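Local coordinates for protein oligopeptide ABC transporter OppAIV (Borrelia burgdorferi B31, PDB 4GL8) that probably binds oligopeptides as the extracytoplasmic solute-binding component of an ABC transporter, handing them on for uptake across the membrane, at residues Asp260-Val266 with Ser500-Arg505; Asn506-Trp512 with Glu524-Ile528. One frame throughout, in Å; residues are numbered along the deposited sequence.

Contact 1. Residues Asp260-Val266 with Ser500-Arg505; sequences DAIFKNV and SSYLFR
Strands 261-263 and 500-504 run antiparallel, their axes 4.6 Å apart at closest approach with N-to-C directions at 168°, and Ile-262 and Leu-503 form the hydrogen-bonded pair at the centre of this strand ladder. Both strands belong to the mixed beta structure of a family 5 solute-binding protein, where 500-504 is the end of the long strand 492-504 and 261-263 also pairs in parallel with strand 31-35. Ile-262 N donates to Leu-503 O at 2.8 Å, and Leu-503 N returns a nearly straight bond to Ile-262 O that lies in the carbonyl plane. The ladder is prolonged at one end by Arg-505 N to Asp-260 O and at the other by Lys-264 N to Ser-501 O, the latter clearly more bent.

Phe-263 and Tyr-502, a non-hydrogen-bonded pair, project from one face and form a T-shaped stack: the Tyr-502 edge meets the face of Phe-263, with centroids 5.5 Å apart and planes at 82°. Tyr-502 CD1 does the touching, 3.7 Å from Phe-263 CD1, while its hydroxyl bonds to Glu-518. Ala-261 CB adds a contact at the edge of the Phe-504 ring. On the other face Ile-262 and Leu-503 lie side by side, covered by Tyr-254 of helix 247-255; Val-266 CG2 packs on Ser-501 CB at 3.8 Å. Lys-264 bends at chi3 (70°) and chi4, curling over Ser-500 until Lys-264 NZ donates to Ser-500 OG at 2.9 Å.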
# COMPACT_ATOMS: atom_id res chain seq x y z
N ASP A 260 16.25 -13.10 -11.97
CA ASP A 260 15.65 -12.62 -13.19
C ASP A 260 15.20 -11.18 -13.05
O ASP A 260 14.95 -10.51 -14.06
CB ASP A 260 14.48 -13.52 -13.56
CG ASP A 260 14.92 -14.96 -13.77
OD1 ASP A 260 15.47 -15.25 -14.83
OD2 ASP A 260 14.77 -15.78 -12.86
N ALA A 261 15.05 -10.70 -11.81
CA ALA A 261 14.55 -9.35 -11.59
C ALA A 261 14.76 -8.85 -10.19
O ALA A 261 14.85 -9.64 -9.25
CB ALA A 261 13.07 -9.29 -11.92
N ILE A 262 14.81 -7.53 -10.06
CA ILE A 262 14.83 -6.86 -8.77
C ILE A 262 13.79 -5.74 -8.82
O ILE A 262 13.91 -4.80 -9.61
CB ILE A 262 16.23 -6.28 -8.46
CG1 ILE A 262 17.27 -7.38 -8.39
CG2 ILE A 262 16.23 -5.58 -7.11
CD1 ILE A 262 18.69 -6.88 -8.14
N PHE A 263 12.77 -5.82 -7.97
CA PHE A 263 11.71 -4.80 -7.96
C PHE A 263 12.01 -3.82 -6.85
O PHE A 263 12.09 -4.19 -5.69
CB PHE A 263 10.33 -5.46 -7.75
CG PHE A 263 9.79 -6.18 -8.97
CD1 PHE A 263 10.56 -6.36 -10.13
CD2 PHE A 263 8.49 -6.69 -8.95
CE1 PHE A 263 10.03 -7.01 -11.23
CE2 PHE A 263 7.96 -7.34 -10.05
CZ PHE A 263 8.73 -7.51 -11.19
N LYS A 264 12.24 -2.57 -7.23
CA LYS A 264 12.36 -1.45 -6.28
C LYS A 264 13.68 -1.44 -5.50
O LYS A 264 14.31 -0.39 -5.38
CB LYS A 264 11.16 -1.41 -5.31
CG LYS A 264 9.81 -1.11 -5.97
CD LYS A 264 8.63 -1.34 -5.02
CE LYS A 264 8.54 -0.32 -3.89
NZ LYS A 264 7.73 0.90 -4.24
N ASN A 265 14.13 -2.61 -5.03
CA ASN A 265 15.29 -2.70 -4.13
C ASN A 265 16.64 -2.64 -4.86
O ASN A 265 17.49 -3.52 -4.69
CB ASN A 265 15.19 -4.01 -3.31
CG ASN A 265 16.25 -4.11 -2.21
OD1 ASN A 265 16.58 -3.12 -1.56
ND2 ASN A 265 16.80 -5.33 -2.00
N VAL A 266 16.84 -1.61 -5.67
CA VAL A 266 18.11 -1.43 -6.40
C VAL A 266 19.15 -0.64 -5.59
O VAL A 266 18.80 0.03 -4.63
CB VAL A 266 17.88 -0.73 -7.74
CG1 VAL A 266 16.90 -1.53 -8.57
CG2 VAL A 266 17.38 0.71 -7.53
N SER A 500 9.38 4.37 -8.75
CA SER A 500 10.10 3.15 -8.40
C SER A 500 11.00 2.67 -9.53
O SER A 500 10.73 2.89 -10.70
CB SER A 500 9.11 2.06 -8.05
OG SER A 500 8.68 2.20 -6.71
N SER A 501 12.06 1.96 -9.17
CA SER A 501 13.07 1.49 -10.10
C SER A 501 13.01 -0.03 -10.18
O SER A 501 12.66 -0.68 -9.20
CB SER A 501 14.45 1.95 -9.63
OG SER A 501 14.72 3.28 -10.02
N TYR A 502 13.29 -0.61 -11.35
CA TYR A 502 13.28 -2.07 -11.50
C TYR A 502 14.37 -2.55 -12.43
O TYR A 502 14.76 -1.83 -13.38
CB TYR A 502 11.94 -2.57 -12.08
CG TYR A 502 10.71 -1.97 -11.48
CD1 TYR A 502 9.91 -2.71 -10.58
CD2 TYR A 502 10.30 -0.68 -11.81
CE1 TYR A 502 8.78 -2.16 -10.03
CE2 TYR A 502 9.17 -0.12 -11.26
CZ TYR A 502 8.41 -0.87 -10.37
OH TYR A 502 7.27 -0.31 -9.83
N LEU A 503 14.86 -3.77 -12.16
CA LEU A 503 15.69 -4.50 -13.12
C LEU A 503 14.94 -5.75 -13.49
O LEU A 503 14.41 -6.44 -12.62
CB LEU A 503 17.07 -4.88 -12.54
CG LEU A 503 17.99 -3.70 -12.20
CD1 LEU A 503 19.13 -4.14 -11.29
CD2 LEU A 503 18.55 -3.06 -13.46
N PHE A 504 14.91 -6.06 -14.78
CA PHE A 504 14.16 -7.21 -15.31
C PHE A 504 14.88 -7.69 -16.57
O PHE A 504 15.18 -6.89 -17.45
CB PHE A 504 12.72 -6.77 -15.61
CG PHE A 504 11.86 -7.80 -16.28
CD1 PHE A 504 11.23 -8.80 -15.54
CD2 PHE A 504 11.62 -7.72 -17.63
CE1 PHE A 504 10.40 -9.73 -16.17
CE2 PHE A 504 10.80 -8.66 -18.27
CZ PHE A 504 10.19 -9.66 -17.53
N ARG A 505 15.17 -8.98 -16.61
CA ARG A 505 15.92 -9.60 -17.69
C ARG A 505 15.05 -9.76 -18.94
O ARG A 505 14.54 -10.85 -19.24
CB ARG A 505 16.48 -10.96 -17.21
CG ARG A 505 17.63 -10.83 -16.21
CD ARG A 505 18.92 -10.31 -16.86
NE ARG A 505 19.35 -11.14 -18.01
CZ ARG A 505 20.06 -12.27 -17.94
NH1 ARG A 505 20.49 -12.77 -16.78
NH2 ARG A 505 20.33 -12.93 -19.05

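Contact 2. Residues Asn506-Trp512 with Glu524-Ile528; sequences NDKWKGW and EIKPI
Backbone bonds set the register between Trp-509/Lys-510 and Lys-526/Pro-527. Lys-510 and Lys-526 make the hydrogen-bonded pair: Lys-510 N reaches Lys-526 O at 2.8 Å, almost straight (174°), whereas Lys-526 N approaches Lys-510 O from above the carbonyl plane. A third bond, Ile-528 N to Lys-508 O at 3.0 Å, also has its donor above the plane, and carries the pairing to the last modelled residue. Weaker CA-H...O contacts fill in between: Lys-508 O receives Pro-527 CA, Lys-510 O receives Ile-525 CA, and Gly-511 CA points its hydrogen at Glu-524 O. Gly-511, with no side chain, lets the backbones meet closely, its CA 4.3 Å from Ile-525 CA. Lys-510 is extended beyond CG and rises away from the ribbon; its CG, set between the backbone N and the carbonyl carbon, lies 3.5 Å from Lys-526 O.

Apolar packing gathers on the side of Trp-509 and Ile-525. The indole and the isoleucine side chain cross at about a right angle, Ile-525 CG2 reaching Trp-509 CE3 at 3.5 Å; this methyl lies anti to its own backbone N, while Ile-525 CG1 turns to Trp-512 CB at 4.1 Å. The benzo end of Trp-509 continues to the proline ring, with Trp-509 CZ3 4.3 Å from Pro-527 CD. Separately, a tight methyl-to-carbonyl contact sets Ile-528 CD1 3.2 Å from Asp-507 O.

Charged groups turn to partners beyond the pairing: Asp-507 forms a salt bridge with Arg-505, Glu-524 another with Arg-75. With one non-hydrogen-bonded and one hydrogen-bonded bridge, the whole is a minimal two-stranded antiparallel ribbon at the protein surface, which fastens the C-terminal tail of the solute-binding fold to the segment just after its long strand 492-504.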
# COMPACT_ATOMS: atom_id res chain seq x y z
N ASN A 506 14.87 -8.63 -19.64
CA ASN A 506 14.03 -8.60 -20.84
C ASN A 506 14.65 -9.31 -22.06
O ASN A 506 13.97 -9.51 -23.05
CB ASN A 506 13.58 -7.16 -21.20
CG ASN A 506 14.75 -6.18 -21.32
OD1 ASN A 506 15.87 -6.57 -21.63
ND2 ASN A 506 14.48 -4.91 -21.05
N ASP A 507 15.92 -9.71 -21.97
CA ASP A 507 16.51 -10.65 -22.93
C ASP A 507 16.07 -12.13 -22.76
O ASP A 507 16.27 -12.95 -23.67
CB ASP A 507 18.04 -10.60 -22.83
CG ASP A 507 18.53 -11.01 -21.46
OD1 ASP A 507 17.96 -10.53 -20.44
OD2 ASP A 507 19.45 -11.85 -21.39
N LYS A 508 15.51 -12.47 -21.60
CA LYS A 508 15.04 -13.83 -21.30
C LYS A 508 13.51 -13.92 -21.24
O LYS A 508 12.93 -14.92 -21.66
CB LYS A 508 15.54 -14.28 -19.92
CG LYS A 508 17.02 -14.61 -19.84
CD LYS A 508 17.40 -15.00 -18.40
CE LYS A 508 17.02 -16.44 -18.03
NZ LYS A 508 17.29 -16.76 -16.59
N TRP A 509 12.88 -12.89 -20.68
CA TRP A 509 11.46 -12.89 -20.45
C TRP A 509 10.71 -11.74 -21.13
O TRP A 509 11.29 -10.69 -21.44
CB TRP A 509 11.21 -12.81 -18.96
CG TRP A 509 12.01 -13.79 -18.17
CD1 TRP A 509 13.18 -13.55 -17.52
CD2 TRP A 509 11.71 -15.16 -17.96
NE1 TRP A 509 13.62 -14.69 -16.89
CE2 TRP A 509 12.73 -15.69 -17.15
CE3 TRP A 509 10.67 -15.99 -18.36
CZ2 TRP A 509 12.73 -17.01 -16.74
CZ3 TRP A 509 10.67 -17.31 -17.95
CH2 TRP A 509 11.69 -17.80 -17.15
N LYS A 510 9.42 -11.97 -21.36
CA LYS A 510 8.48 -10.93 -21.70
C LYS A 510 7.27 -11.12 -20.79
O LYS A 510 7.22 -12.07 -20.00
CB LYS A 510 8.06 -11.03 -23.16
CG LYS A 510 7.36 -12.34 -23.56
CD LYS A 510 6.92 -12.28 -25.02
CE LYS A 510 6.44 -13.63 -25.51
NZ LYS A 510 6.15 -13.60 -26.97
N GLY A 511 6.31 -10.21 -20.93
CA GLY A 511 5.04 -10.32 -20.23
C GLY A 511 4.92 -9.57 -18.93
O GLY A 511 3.97 -9.83 -18.15
N TRP A 512 5.89 -8.68 -18.66
CA TRP A 512 5.87 -7.79 -17.52
C TRP A 512 6.24 -6.36 -17.91
O TRP A 512 7.07 -6.13 -18.77
CB TRP A 512 6.85 -8.24 -16.44
CG TRP A 512 6.95 -7.24 -15.31
CD1 TRP A 512 6.13 -7.14 -14.23
CD2 TRP A 512 7.91 -6.19 -15.18
NE1 TRP A 512 6.51 -6.09 -13.44
CE2 TRP A 512 7.61 -5.49 -13.99
CE3 TRP A 512 9.01 -5.77 -15.95
CZ2 TRP A 512 8.36 -4.39 -13.55
CZ3 TRP A 512 9.75 -4.69 -15.51
CH2 TRP A 512 9.42 -4.01 -14.32
N GLU A 524 1.66 -13.96 -16.18
CA GLU A 524 1.69 -13.59 -17.60
C GLU A 524 3.11 -13.54 -18.15
O GLU A 524 3.31 -13.27 -19.35
CB GLU A 524 0.97 -12.26 -17.82
CG GLU A 524 -0.52 -12.37 -17.53
CD GLU A 524 -1.32 -11.14 -17.95
OE1 GLU A 524 -0.70 -10.16 -18.44
OE2 GLU A 524 -2.57 -11.17 -17.78
N ILE A 525 4.12 -13.81 -17.31
CA ILE A 525 5.49 -13.85 -17.80
C ILE A 525 5.69 -15.09 -18.67
O ILE A 525 5.22 -16.19 -18.32
CB ILE A 525 6.52 -13.79 -16.65
CG1 ILE A 525 6.59 -12.34 -16.13
CG2 ILE A 525 7.89 -14.24 -17.14
CD1 ILE A 525 7.33 -12.17 -14.82
N LYS A 526 6.35 -14.90 -19.81
CA LYS A 526 6.75 -15.98 -20.68
C LYS A 526 8.20 -15.78 -21.14
O LYS A 526 8.68 -14.65 -21.21
CB LYS A 526 5.86 -16.03 -21.92
CG LYS A 526 4.37 -15.92 -21.63
CD LYS A 526 3.59 -16.13 -22.91
CE LYS A 526 2.15 -15.69 -22.81
NZ LYS A 526 1.49 -16.11 -21.54
N PRO A 527 8.91 -16.88 -21.49
CA PRO A 527 10.23 -16.76 -22.12
C PRO A 527 10.11 -16.18 -23.53
O PRO A 527 9.04 -16.31 -24.12
CB PRO A 527 10.73 -18.20 -22.17
CG PRO A 527 9.48 -19.02 -22.29
CD PRO A 527 8.44 -18.29 -21.48
N ILE A 528 11.17 -15.55 -24.05
CA ILE A 528 11.11 -14.98 -25.40
C ILE A 528 11.23 -16.04 -26.53
O ILE A 528 12.08 -16.93 -26.49
CB ILE A 528 12.14 -13.84 -25.62
CG1 ILE A 528 13.59 -14.33 -25.60
CG2 ILE A 528 11.97 -12.73 -24.58
CD1 ILE A 528 14.55 -13.37 -26.29

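How the contacts relate
From the N terminus, the chain enters contact 1 at 260-266, passes through 233 intervening residues, which include many helices and strands, and returns along strand 492-504 to close that long loop at 500-505. Contact 2 begins at the very next residue and closes a short loop of 11 residues between 506-512 and 524-528, so the two follow in series, neither nested nor crossed. Their centres are about 14 Å apart and they meet directly. Asp-260 OD1 forms a salt bridge with Lys-508 NZ and probably accepts a hydrogen bond from Trp-509 NE1, while the Trp-512 indole packs against Phe-263 and Phe-504, tying the C-terminal ribbon to strands 261-263 and 492-504.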